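Local coordinates for extracellular solute-binding protein, family 1 (Bifidobacterium longum subsp. infantis, PDB 6FTH) that probably captures human milk oligosaccharides outside the cell and hands them to an ABC transporter for import, at residues S244-K252 with W491-D499. Residues are numbered along the deposited sequence; the frame is centred on the assembly and turned at random.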
loop_
_atom_site.group_PDB
_atom_site.type_symbol
_atom_site.label_atom_id
_atom_site.label_comp_id
_atom_site.label_asym_id
_atom_site.label_seq_id
_atom_site.Cartn_x
_atom_site.Cartn_y
_atom_site.Cartn_z
ATOM N N SER A 244 12.523 14.357 -8.946
ATOM C CA SER A 244 12.064 14.417 -7.565
ATOM C C SER A 244 11.067 15.545 -7.396
ATOM O O SER A 244 11.305 16.669 -7.829
ATOM C CB SER A 244 13.216 14.634 -6.586
ATOM O OG SER A 244 12.720 14.742 -5.242
ATOM N N PHE A 245 9.947 15.250 -6.738
ATOM C CA PHE A 245 9.029 16.329 -6.445
ATOM C C PHE A 245 9.437 17.133 -5.220
ATOM O O PHE A 245 8.842 18.181 -4.975
ATOM C CB PHE A 245 7.568 15.857 -6.352
ATOM C CG PHE A 245 7.285 14.802 -5.294
ATOM C CD1 PHE A 245 7.251 15.114 -3.938
ATOM C CD2 PHE A 245 6.933 13.524 -5.684
ATOM C CE1 PHE A 245 6.943 14.149 -2.998
ATOM C CE2 PHE A 245 6.631 12.535 -4.744
ATOM C CZ PHE A 245 6.610 12.861 -3.395
ATOM N N LEU A 246 10.463 16.700 -4.490
ATOM C CA LEU A 246 10.824 17.356 -3.239
ATOM C C LEU A 246 11.292 18.779 -3.458
ATOM O O LEU A 246 11.223 19.585 -2.528
ATOM C CB LEU A 246 11.927 16.565 -2.539
ATOM C CG LEU A 246 11.554 15.159 -2.090
ATOM C CD1 LEU A 246 12.776 14.460 -1.491
ATOM C CD2 LEU A 246 10.415 15.169 -1.079
ATOM N N THR A 247 11.773 19.109 -4.658
ATOM C CA THR A 247 12.241 20.448 -4.999
ATOM C C THR A 247 11.400 21.086 -6.098
ATOM O O THR A 247 11.834 22.050 -6.743
ATOM C CB THR A 247 13.723 20.415 -5.411
ATOM O OG1 THR A 247 13.877 19.536 -6.529
ATOM C CG2 THR A 247 14.584 19.931 -4.276
ATOM N N SER A 248 10.189 20.579 -6.318
ATOM C CA SER A 248 9.346 21.061 -7.402
ATOM C C SER A 248 8.480 22.234 -6.951
ATOM O O SER A 248 8.079 22.321 -5.790
ATOM C CB SER A 248 8.433 19.946 -7.911
ATOM O OG SER A 248 7.479 19.569 -6.939
ATOM N N ASP A 249 8.161 23.113 -7.898
ATOM C CA ASP A 249 7.185 24.163 -7.638
ATOM C C ASP A 249 5.849 23.560 -7.193
ATOM O O ASP A 249 5.149 24.137 -6.353
ATOM C CB ASP A 249 7.006 25.013 -8.892
ATOM C CG ASP A 249 8.258 25.810 -9.256
ATOM O OD1 ASP A 249 9.040 26.189 -8.341
ATOM O OD2 ASP A 249 8.440 26.080 -10.471
ATOM N N GLU A 250 5.500 22.390 -7.723
ATOM C CA GLU A 250 4.253 21.737 -7.337
ATOM C C GLU A 250 4.206 21.445 -5.841
ATOM O O GLU A 250 3.187 21.695 -5.180
ATOM C CB GLU A 250 4.103 20.444 -8.115
ATOM C CG GLU A 250 3.806 20.635 -9.583
ATOM C CD GLU A 250 5.035 20.722 -10.502
ATOM O OE1 GLU A 250 6.156 21.027 -10.049
ATOM O OE2 GLU A 250 4.860 20.466 -11.714
ATOM N N TYR A 251 5.288 20.872 -5.298
ATOM C CA TYR A 251 5.369 20.588 -3.864
ATOM C C TYR A 251 5.297 21.882 -3.060
ATOM O O TYR A 251 4.590 21.974 -2.047
ATOM C CB TYR A 251 6.682 19.832 -3.582
ATOM C CG TYR A 251 6.860 19.209 -2.207
ATOM C CD1 TYR A 251 6.055 18.163 -1.793
ATOM C CD2 TYR A 251 7.862 19.635 -1.360
ATOM C CE1 TYR A 251 6.220 17.575 -0.541
ATOM C CE2 TYR A 251 8.048 19.049 -0.115
ATOM C CZ TYR A 251 7.219 18.025 0.290
ATOM O OH TYR A 251 7.361 17.427 1.506
ATOM N N LYS A 252 6.033 22.901 -3.495
ATOM C CA LYS A 252 5.950 24.204 -2.841
ATOM C C LYS A 252 4.507 24.720 -2.800
ATOM O O LYS A 252 4.053 25.224 -1.769
ATOM C CB LYS A 252 6.849 25.207 -3.572
ATOM C CG LYS A 252 6.814 26.619 -2.949
ATOM C CD LYS A 252 7.997 27.543 -3.307
ATOM C CE LYS A 252 8.314 27.587 -4.770
ATOM N NZ LYS A 252 9.408 28.581 -5.018
ATOM N N TRP A 491 13.066 28.450 0.665
ATOM C CA TRP A 491 12.982 27.391 -0.341
ATOM C C TRP A 491 14.312 27.162 -1.057
ATOM O O TRP A 491 14.745 26.019 -1.227
ATOM C CB TRP A 491 11.895 27.761 -1.340
ATOM C CG TRP A 491 11.682 26.788 -2.447
ATOM C CD1 TRP A 491 12.035 26.958 -3.734
ATOM C CD2 TRP A 491 11.038 25.500 -2.371
ATOM N NE1 TRP A 491 11.678 25.866 -4.474
ATOM C CE2 TRP A 491 11.058 24.955 -3.657
ATOM C CE3 TRP A 491 10.449 24.768 -1.336
ATOM C CZ2 TRP A 491 10.497 23.705 -3.950
ATOM C CZ3 TRP A 491 9.910 23.537 -1.620
ATOM C CH2 TRP A 491 9.947 23.010 -2.915
ATOM N N ASP A 492 14.973 28.233 -1.501
ATOM C CA ASP A 492 16.227 28.056 -2.232
ATOM C C ASP A 492 17.275 27.342 -1.378
ATOM O O ASP A 492 17.947 26.414 -1.844
ATOM C CB ASP A 492 16.731 29.417 -2.713
ATOM C CG ASP A 492 18.063 29.321 -3.448
ATOM O OD1 ASP A 492 18.084 28.801 -4.582
ATOM O OD2 ASP A 492 19.091 29.766 -2.891
ATOM N N ALA A 493 17.416 27.733 -0.113
ATOM C CA ALA A 493 18.406 27.070 0.725
ATOM C C ALA A 493 18.046 25.604 0.933
ATOM O O ALA A 493 18.923 24.737 0.962
ATOM C CB ALA A 493 18.516 27.791 2.067
ATOM N N TYR A 494 16.756 25.306 1.096
ATOM C CA TYR A 494 16.348 23.919 1.272
ATOM C C TYR A 494 16.706 23.081 0.048
ATOM O O TYR A 494 17.219 21.964 0.190
ATOM C CB TYR A 494 14.845 23.887 1.575
ATOM C CG TYR A 494 14.054 22.661 1.170
ATOM C CD1 TYR A 494 13.919 21.604 2.026
ATOM C CD2 TYR A 494 13.364 22.623 -0.034
ATOM C CE1 TYR A 494 13.171 20.504 1.685
ATOM C CE2 TYR A 494 12.605 21.527 -0.392
ATOM C CZ TYR A 494 12.511 20.479 0.473
ATOM O OH TYR A 494 11.763 19.372 0.167
ATOM N N CYS A 495 16.448 23.611 -1.153
ATOM C CA CYS A 495 16.739 22.874 -2.379
ATOM C C CYS A 495 18.234 22.600 -2.489
ATOM O O CYS A 495 18.651 21.484 -2.804
ATOM C CB CYS A 495 16.238 23.654 -3.595
ATOM S SG CYS A 495 14.427 23.676 -3.765
ATOM N N LYS A 496 19.053 23.596 -2.177
ATOM C CA LYS A 496 20.492 23.371 -2.210
ATOM C C LYS A 496 20.911 22.361 -1.154
ATOM O O LYS A 496 21.807 21.544 -1.381
ATOM C CB LYS A 496 21.209 24.700 -2.004
ATOM C CG LYS A 496 21.013 25.674 -3.133
ATOM C CD LYS A 496 21.572 27.033 -2.724
ATOM C CE LYS A 496 22.019 27.849 -3.911
ATOM N NZ LYS A 496 20.884 28.300 -4.733
ATOM N N GLN A 497 20.268 22.393 0.011
ATOM C CA GLN A 497 20.601 21.434 1.052
ATOM C C GLN A 497 20.315 20.004 0.602
ATOM O O GLN A 497 21.125 19.100 0.836
ATOM C CB GLN A 497 19.866 21.766 2.366
ATOM C CG GLN A 497 20.278 20.896 3.539
ATOM C CD GLN A 497 19.660 21.333 4.857
ATOM O OE1 GLN A 497 18.752 22.156 4.891
ATOM N NE2 GLN A 497 20.168 20.791 5.944
ATOM N N LEU A 498 19.160 19.764 -0.039
ATOM C CA LEU A 498 18.853 18.403 -0.484
ATOM C C LEU A 498 19.851 17.933 -1.533
ATOM O O LEU A 498 20.278 16.773 -1.522
ATOM C CB LEU A 498 17.423 18.317 -1.034
ATOM C CG LEU A 498 16.307 18.662 -0.025
ATOM C CD1 LEU A 498 14.949 18.181 -0.584
ATOM C CD2 LEU A 498 16.555 18.050 1.362
ATOM N N ASP A 499 20.255 18.837 -2.419
ATOM C CA ASP A 499 21.288 18.511 -3.407
ATOM C C ASP A 499 22.591 18.125 -2.719
ATOM O O ASP A 499 23.237 17.145 -3.104
ATOM C CB ASP A 499 21.512 19.700 -4.337
ATOM C CG ASP A 499 20.399 19.867 -5.373
ATOM O OD1 ASP A 499 19.469 19.040 -5.391
ATOM O OD2 ASP A 499 20.463 20.833 -6.163
HETATM O O HOH W 1 11.317 24.889 -7.391
#
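Lys252 lies across one face of the Trp491 indole, where helix 249-263, with the turn that leads into it, packs on helix 487-500 near the periphery of a periplasmic-binding-protein fold. The lysine starts with CB 3.9 Å from Trp491 CH2, at the six-membered ring. With CG anti to the backbone N (chi1 180°) and a bend at chi3, 48°, the chain runs back over the indole: CD sits over the five-membered ring in a CH-pi contact, CE passes above NE1, and NZ completes a cation-pi contact 3.7 Å from that ring's centroid. Tyr494 and Cys495, from the tryptophan's own helix, back the opposite face; Cys495 SG also meets Thr247 CB at 3.7 Å. The far corner of the indole slots against the turn, with CZ2 3.3 Å from Ser248 O, a carbonyl already engaged by Lys252 N. Ser248 caps helix 249-263: its OG accepts from Tyr251 N. At the indole edge one water accepts from Trp491 NE1 at 3.1 Å and donates to both Thr247 O and Asp249 OD1. Were Trp491 replaced by an alanine, the lysine chain would probably lose its aromatic bed, a gap would open beside the turn and the bridging water would be left without its indole donor. Farther along, Leu246 CB touches Leu498 CD1, and Tyr494, whose ring also meets Trp481 of helix 457-484 edge-to-face, donates from OH to Leu246 O at 2.8 Å, the hydroxyl tilted 29° from the carbonyl plane.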